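Soluble lytic transglycosylase B3 (PDB 5ANZ) probably acts as a lytic transglycosylase that cleaves peptidoglycan during turnover of the bacterial cell wall, and carries a bound calcium ion. Local coordinates at residues G187-A191 against S192-G196; T205-I208 against P209-N213. All coordinates share one frame; numbering follows the deposited sequence. Where two conformers were deposited one is given.

Contact 1: G187-A191 against S192-G196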
loop_
_atom_site.group_PDB
_atom_site.type_symbol
_atom_site.label_atom_id
_atom_site.label_comp_id
_atom_site.label_asym_id
_atom_site.label_seq_id
_atom_site.Cartn_x
_atom_site.Cartn_y
_atom_site.Cartn_z
ATOM N N GLY A 187 -19.401 -19.702 -4.131
ATOM C CA GLY A 187 -18.611 -20.891 -3.853
ATOM C C GLY A 187 -17.113 -20.823 -4.111
ATOM O O GLY A 187 -16.471 -21.876 -4.245
ATOM N N ASP A 188 -16.548 -19.617 -4.169
ATOM C CA ASP A 188 -15.099 -19.460 -4.385
ATOM C C ASP A 188 -14.275 -20.137 -3.281
ATOM O O ASP A 188 -13.145 -20.594 -3.517
ATOM C CB ASP A 188 -14.692 -17.980 -4.457
ATOM C CG ASP A 188 -15.093 -17.298 -5.771
ATOM O OD1 ASP A 188 -15.184 -17.959 -6.831
ATOM O OD2 ASP A 188 -15.287 -16.060 -5.733
ATOM N N VAL A 189 -14.841 -20.183 -2.079
ATOM C CA VAL A 189 -14.169 -20.761 -0.913
ATOM C C VAL A 189 -15.229 -21.139 0.123
ATOM O O VAL A 189 -16.254 -20.476 0.218
ATOM C CB VAL A 189 -13.157 -19.751 -0.306
ATOM C CG1 VAL A 189 -13.890 -18.521 0.267
ATOM C CG2 VAL A 189 -12.273 -20.400 0.733
ATOM N N PRO A 190 -14.998 -22.212 0.894
ATOM C CA PRO A 190 -15.911 -22.513 2.005
ATOM C C PRO A 190 -15.771 -21.485 3.121
ATOM O O PRO A 190 -14.683 -20.942 3.337
ATOM C CB PRO A 190 -15.459 -23.901 2.485
ATOM C CG PRO A 190 -14.644 -24.473 1.345
ATOM C CD PRO A 190 -13.990 -23.265 0.699
ATOM N N ALA A 191 -16.867 -21.221 3.818
ATOM C CA ALA A 191 -16.865 -20.250 4.903
ATOM C C ALA A 191 -15.756 -20.513 5.928
ATOM O O ALA A 191 -15.081 -19.579 6.380
ATOM C CB ALA A 191 -18.226 -20.246 5.579
ATOM N N SER A 192 -15.541 -21.784 6.264
ATOM C CA SER A 192 -14.501 -22.119 7.228
ATOM C C SER A 192 -13.107 -21.654 6.815
ATOM O O SER A 192 -12.260 -21.445 7.681
ATOM C CB SER A 192 -14.451 -23.625 7.469
ATOM O OG SER A 192 -15.628 -24.066 8.119
ATOM N N PHE A 193 -12.860 -21.529 5.510
ATOM C CA PHE A 193 -11.512 -21.181 5.036
ATOM C C PHE A 193 -11.427 -19.761 4.470
ATOM O O PHE A 193 -10.434 -19.399 3.840
ATOM C CB PHE A 193 -11.045 -22.199 3.979
ATOM C CG PHE A 193 -11.039 -23.615 4.490
ATOM C CD1 PHE A 193 -10.378 -23.942 5.665
ATOM C CD2 PHE A 193 -11.714 -24.615 3.806
ATOM C CE1 PHE A 193 -10.381 -25.244 6.139
ATOM C CE2 PHE A 193 -11.714 -25.911 4.285
ATOM C CZ PHE A 193 -11.058 -26.223 5.451
ATOM N N MET A 194 -12.459 -18.953 4.691
ATOM C CA MET A 194 -12.410 -17.558 4.211
ATOM C C MET A 194 -11.645 -16.707 5.204
ATOM O O MET A 194 -12.223 -16.048 6.087
ATOM C CB MET A 194 -13.810 -16.989 3.992
ATOM C CG MET A 194 -13.748 -15.670 3.260
ATOM S SD MET A 194 -15.408 -14.977 3.113
ATOM C CE MET A 194 -15.425 -14.607 1.389
ATOM N N ILE A 195 -10.323 -16.752 5.059
ATOM C CA ILE A 195 -9.411 -16.192 6.032
ATOM C C ILE A 195 -8.818 -14.887 5.512
ATOM O O ILE A 195 -8.674 -14.687 4.305
ATOM C CB ILE A 195 -8.268 -17.177 6.363
ATOM C CG1 ILE A 195 -8.834 -18.474 6.928
ATOM C CG2 ILE A 195 -7.299 -16.552 7.343
ATOM C CD1 ILE A 195 -9.735 -18.245 8.069
ATOM N N GLY A 196 -8.482 -14.002 6.436
ATOM C CA GLY A 196 -7.842 -12.748 6.069
ATOM C C GLY A 196 -7.461 -11.925 7.293
ATOM O O GLY A 196 -7.427 -12.426 8.434
#

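Contact 2: T205-I208 against P209-N213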
loop_
_atom_site.group_PDB
_atom_site.type_symbol
_atom_site.label_atom_id
_atom_site.label_comp_id
_atom_site.label_asym_id
_atom_site.label_seq_id
_atom_site.Cartn_x
_atom_site.Cartn_y
_atom_site.Cartn_z
ATOM N N THR A 205 -3.767 -12.618 -1.799
ATOM C CA THR A 205 -3.677 -11.317 -2.454
ATOM C C THR A 205 -3.994 -10.152 -1.500
ATOM O O THR A 205 -3.716 -8.991 -1.811
ATOM C CB THR A 205 -4.650 -11.249 -3.639
ATOM O OG1 THR A 205 -5.971 -11.497 -3.152
ATOM C CG2 THR A 205 -4.297 -12.308 -4.680
ATOM N N GLN A 206 -4.626 -10.465 -0.371
ATOM C CA GLN A 206 -5.151 -9.465 0.568
ATOM C C GLN A 206 -6.099 -8.482 -0.111
ATOM O O GLN A 206 -6.142 -7.293 0.232
ATOM C CB GLN A 206 -4.003 -8.733 1.267
ATOM C CG GLN A 206 -3.183 -9.686 2.161
ATOM C CD GLN A 206 -3.913 -10.058 3.446
ATOM O OE1 GLN A 206 -4.078 -9.222 4.350
ATOM N NE2 GLN A 206 -4.362 -11.307 3.532
ATOM N N PHE A 207 -6.890 -9.003 -1.051
ATOM C CA PHE A 207 -8.020 -8.255 -1.614
ATOM C C PHE A 207 -9.143 -8.090 -0.590
ATOM O O PHE A 207 -9.525 -9.081 0.033
ATOM C CB PHE A 207 -8.634 -8.995 -2.798
ATOM C CG PHE A 207 -7.849 -8.945 -4.091
ATOM C CD1 PHE A 207 -6.697 -8.184 -4.230
ATOM C CD2 PHE A 207 -8.336 -9.648 -5.196
ATOM C CE1 PHE A 207 -6.030 -8.142 -5.462
ATOM C CE2 PHE A 207 -7.689 -9.603 -6.428
ATOM C CZ PHE A 207 -6.542 -8.852 -6.562
ATOM N N ILE A 208 -9.731 -6.901 -0.459
ATOM C CA ILE A 208 -11.011 -6.801 0.253
ATOM C C ILE A 208 -12.098 -7.389 -0.657
ATOM O O ILE A 208 -11.902 -7.509 -1.864
ATOM C CB ILE A 208 -11.348 -5.348 0.649
ATOM C CG1 ILE A 208 -11.442 -4.455 -0.587
ATOM C CG2 ILE A 208 -10.307 -4.800 1.621
ATOM C CD1 ILE A 208 -11.822 -2.999 -0.266
ATOM N N PRO A 209 -13.238 -7.782 -0.078
ATOM C CA PRO A 209 -14.264 -8.473 -0.866
ATOM C C PRO A 209 -14.685 -7.757 -2.161
ATOM O O PRO A 209 -14.780 -8.421 -3.201
ATOM C CB PRO A 209 -15.429 -8.569 0.120
ATOM C CG PRO A 209 -14.701 -8.785 1.467
ATOM C CD PRO A 209 -13.515 -7.847 1.369
ATOM N N THR A 210 -14.934 -6.449 -2.122
ATOM C CA THR A 210 -15.376 -5.789 -3.351
ATOM C C THR A 210 -14.260 -5.820 -4.418
ATOM O O THR A 210 -14.542 -5.933 -5.616
ATOM C CB THR A 210 -15.843 -4.330 -3.095
ATOM O OG1 THR A 210 -14.781 -3.576 -2.500
ATOM C CG2 THR A 210 -17.078 -4.308 -2.188
ATOM N N THR A 211 -12.992 -5.751 -4.001
ATOM C CA THR A 211 -11.906 -5.876 -4.961
ATOM C C THR A 211 -11.825 -7.290 -5.538
ATOM O O THR A 211 -11.614 -7.485 -6.736
ATOM C CB THR A 211 -10.543 -5.499 -4.316
ATOM O OG1 THR A 211 -10.596 -4.128 -3.911
ATOM C CG2 THR A 211 -9.400 -5.720 -5.294
ATOM N N HIS A 212 -12.016 -8.292 -4.687
ATOM C CA HIS A 212 -12.107 -9.656 -5.173
ATOM C C HIS A 212 -13.210 -9.777 -6.231
ATOM O O HIS A 212 -12.993 -10.341 -7.308
ATOM C CB HIS A 212 -12.383 -10.626 -4.013
ATOM C CG HIS A 212 -12.618 -12.035 -4.453
ATOM N ND1 HIS A 212 -11.623 -12.989 -4.455
ATOM C CD2 HIS A 212 -13.734 -12.642 -4.928
ATOM C CE1 HIS A 212 -12.120 -14.127 -4.909
ATOM N NE2 HIS A 212 -13.386 -13.951 -5.191
ATOM N N ASN A 213 -14.380 -9.229 -5.938
ATOM C CA ASN A 213 -15.510 -9.427 -6.829
ATOM C C ASN A 213 -15.343 -8.736 -8.186
ATOM O O ASN A 213 -15.958 -9.155 -9.167
ATOM C CB ASN A 213 -16.803 -8.973 -6.142
ATOM C CG ASN A 213 -17.295 -9.985 -5.118
ATOM O OD1 ASN A 213 -16.812 -11.122 -5.079
ATOM N ND2 ASN A 213 -18.278 -9.594 -4.310
#

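Contact 1: G187-A191 against S192-G196
The phenyl ring of F193 meets P190 at its edge: CG of the proline lies close to the ring plane, 3.8 Å from CD2 of F193, and neither face of the aromatic is turned to the pyrrolidine. The benzylic carbon has a different neighbour, for CG2 of V189 sits 3.9 Å from CB of F193. The other branch of the valine, CG1, is wedged between its own backbone N and carbonyl carbon (chi1 66°), and this rotation directs it to CB of M194, 4.0 Å away; the two side chains cross at about a right angle. M194 then runs on past V189 to A180, I183 and L184 of helix 170-186. Alongside these apolar contacts the backbone makes a short 3-10 turn at A191 and S192. F193 N donates to P190 O at 2.9 Å, and M194 N to A191 O at 3.2 Å, the latter bond nearly straight at the hydrogen (168°). Both donors stand well above the plane of the carbonyl they address. Two successive backbone hydrogen bonds thus hold the bend between helix 170-186 and strand 195-196, consistent with a turn held mainly by its backbone, with V189 buried against F193 and M194.

Contact 2: T205-I208 against P209-N213
This is a local contact at the N-terminus of a helix: I208 occupies the N-cap position of helix 209-215, P209 opens the first turn, and the preceding loop folds F207 back against that turn. The setting is the lysozyme-like transglycosylase domain, and both I208 and T211 are known to bind N-acetyl-D-glucosamine, although no sugar occupies the site here. I208 O receives H212 N at 2.9 Å, with the donor almost in line with the carbonyl bond, which starts the regular helical pattern. F207 is clamped between two threonines. The methyl CG2 of T211 stands over one face in a CH-pi contact, 3.9 Å from the centroid of the F207 ring and 16° off its normal, while T205 OG1 lies above the opposite face, offset toward the rim. The same hydroxyl takes a weak hydrogen bond from F207 N at 3.4 Å. In T211 the first torsion (chi1 -62°) sets CG2 opposite the backbone N and hands OG1 to the other neighbour, I208. H212 sends its ring away from the loop, where NE2 is hydrogen-bonded to D188 OD2. Y326, a further sugar-binding residue, touches the F207 side chain and its OH is hydrogen-bonded to T205 O, consistent with a cap that borders the saccharide site. I208 CG1 comes within 3.4 Å of T211 OG1, and CD1 of I208 lies 3.8 Å from T210 OG1.

In the fold
Contacts 1 and 2 follow in series along the chain, their centres about 13 Å apart, both within the transglycosylase domain. Contact 1 takes the chain from the end of helix 170-186 into strand 195-196, which pairs antiparallel with strand 154-155; contact 2 opens helix 209-215, the next helix. Helix 170-186 is their common support, receiving M194 from the first and P209, H212 and N213 from the second. A probable hydrogen bond joins them directly, D188 OD2 to H212 NE2 at 2.9 Å, and D188 OD1 accepts from R225 N, next to the calcium ligand K224. Through D188, the turn after helix 170-186 is thus tied both to the calcium-binding loop, at R225, and to the helix that carries T211.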